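Local coordinates for putative acetamidase/formamidase (Yersinia enterocolitica subsp. palearctica serotype O:3, PDB 5UBU) that hydrolyses acetamide as an acetamidase of the acetamidase/formamidase family, probably cleaving the carbon-nitrogen bond of other small linear amides too, at the interface of chains A and B. Residues are numbered along the deposited sequence; one frame, centred on the assembly and turned at random. Chains: chain A/B, Putative acetamidase/formamidase.

The interface of chains A and B. Residues chain A 129, 227, 230, 311, 314; chain B 277-278, 281-282, 309.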
# COMPACT_ATOMS: atom_id res chain seq x y z
N LEU A 129 10.86 8.18 -7.06
CA LEU A 129 10.91 9.27 -6.06
C LEU A 129 10.22 10.56 -6.50
O LEU A 129 10.70 11.66 -6.23
CB LEU A 129 12.36 9.53 -5.63
CG LEU A 129 13.11 8.33 -5.02
CD1 LEU A 129 14.54 8.68 -4.67
CD2 LEU A 129 12.41 7.79 -3.78
N ASP A 227 18.27 -2.01 -8.59
CA ASP A 227 17.11 -2.63 -7.99
C ASP A 227 16.07 -1.53 -7.79
O ASP A 227 16.32 -0.54 -7.07
CB ASP A 227 17.45 -3.28 -6.65
CG ASP A 227 18.45 -4.43 -6.77
OD1 ASP A 227 18.76 -4.85 -7.92
OD2 ASP A 227 18.92 -4.91 -5.71
N ILE A 230 14.79 3.03 -9.89
CA ILE A 230 14.26 4.19 -9.17
C ILE A 230 13.92 5.50 -9.91
O ILE A 230 12.89 6.10 -9.59
CB ILE A 230 15.10 4.44 -7.88
CG1 ILE A 230 14.25 5.06 -6.76
CG2 ILE A 230 16.41 5.18 -8.17
CD1 ILE A 230 13.15 4.15 -6.24
N LEU A 311 14.24 -6.72 -5.95
CA LEU A 311 13.29 -5.69 -6.30
C LEU A 311 13.60 -5.38 -7.77
O LEU A 311 14.70 -4.92 -8.10
CB LEU A 311 13.45 -4.45 -5.42
CG LEU A 311 12.56 -3.26 -5.80
CD1 LEU A 311 11.10 -3.66 -5.78
CD2 LEU A 311 12.82 -2.08 -4.89
N MSE A 314 10.03 -0.41 -9.43
CA MSE A 314 9.10 0.13 -8.44
C MSE A 314 8.62 1.44 -9.04
O MSE A 314 8.32 2.39 -8.33
CB MSE A 314 9.71 0.05 -7.05
CG MSE A 314 10.45 1.22 -6.43
SE MSE A 314 9.64 1.49 -4.64
CE MSE A 314 9.14 3.37 -4.95
N THR B 277 10.83 1.69 0.91
CA THR B 277 11.87 1.73 -0.13
C THR B 277 12.18 3.17 -0.55
O THR B 277 13.33 3.50 -0.79
CB THR B 277 11.45 0.91 -1.35
OG1 THR B 277 10.95 -0.37 -0.94
CG2 THR B 277 12.64 0.74 -2.31
N ARG B 278 11.16 4.01 -0.68
CA ARG B 278 11.36 5.43 -1.04
C ARG B 278 12.22 6.14 -0.02
O ARG B 278 13.16 6.86 -0.37
CB ARG B 278 10.02 6.16 -1.15
CG ARG B 278 9.33 5.91 -2.46
CD ARG B 278 7.89 6.32 -2.39
NE ARG B 278 7.22 6.19 -3.68
CZ ARG B 278 5.91 6.05 -3.85
NH1 ARG B 278 5.09 5.91 -2.81
NH2 ARG B 278 5.43 5.97 -5.08
N TYR B 281 15.94 4.83 -0.35
CA TYR B 281 16.60 5.42 -1.50
C TYR B 281 16.80 6.92 -1.40
O TYR B 281 17.87 7.41 -1.73
CB TYR B 281 15.93 5.07 -2.83
CG TYR B 281 16.52 3.85 -3.52
CD1 TYR B 281 17.85 3.85 -3.93
CD2 TYR B 281 15.73 2.76 -3.86
CE1 TYR B 281 18.41 2.77 -4.59
CE2 TYR B 281 16.27 1.68 -4.55
CZ TYR B 281 17.62 1.70 -4.90
OH TYR B 281 18.18 0.63 -5.57
N ARG B 282 15.79 7.64 -0.91
CA ARG B 282 15.93 9.10 -0.81
C ARG B 282 17.02 9.47 0.21
O ARG B 282 17.80 10.40 -0.02
CB ARG B 282 14.63 9.78 -0.43
CG ARG B 282 14.71 11.27 -0.71
CD ARG B 282 13.47 12.04 -0.37
NE ARG B 282 13.27 12.18 1.06
CZ ARG B 282 12.30 12.90 1.62
NH1 ARG B 282 12.19 12.94 2.94
NH2 ARG B 282 11.43 13.57 0.87
N VAL B 309 18.88 -3.29 -3.35
CA VAL B 309 17.88 -3.24 -2.29
C VAL B 309 17.83 -4.54 -1.50
O VAL B 309 17.89 -5.64 -2.07
CB VAL B 309 16.47 -2.91 -2.85
CG1 VAL B 309 15.37 -3.14 -1.81
CG2 VAL B 309 16.44 -1.48 -3.33
O HOH W 1 16.66 -6.09 -4.44
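B:Tyr281, its ring swung away from the backbone carbonyl carbon (chi1 -93°), meets the loop of A:Asp227 and A:Ile230, while A:Leu311, with CG opposite its own backbone N (chi1 175°), points its branch CD2 at chain B. This patch, repeated with the chains exchanged, belongs to a two-fold symmetric interface of two acetamidase/formamidase family chains, which may reflect the natural oligomer; helix 273-291 of chain B packs against loops and strand 308-313 of chain A. Tyrosine suits its place because its apolar ring can lie against the isoleucine while its hydroxyl reaches a backbone carbonyl. A:Ile230 sets CG1 and CD1 to one side of the ring plane but out past the rim at CG and CD2, CD1 lying 3.8 Å from CD2 of B:Tyr281. The phenol OH donates to the backbone O of A:Asp227 at 2.7 Å, in the carbonyl plane and on a lone pair. Aspartate supplies a second acceptor: OD2 of A:Asp227 takes the backbone N-H of B:Val309 at 2.9 Å, on the anti side of the carboxylate and nearly straight (163° at H). A water also bonds to this OD2, to the backbone N of A:Leu311 and to the backbone O of B:Val309, tying the two 308-313 strands together. Valine's compact branches cover apolar neighbours while its backbone does the polar work: CG2 of B:Val309 lies 3.9 Å from CB of A:Asp227 and also nears A:Leu311. The methyl CG2 of B:Thr277 meets CD2 of A:Leu311 tip to tip at 3.8 Å, and selenomethionine A:Met314, long and flexible, passes its SE alongside CB of the threonine. Bent at chi2 and chi3, it brings CE within 3.6 Å of CG in the extended, aliphatic stem of B:Arg278. A:Leu129 uses leucine's forked end to set CD2 against CA, CB and CG of B:Arg278.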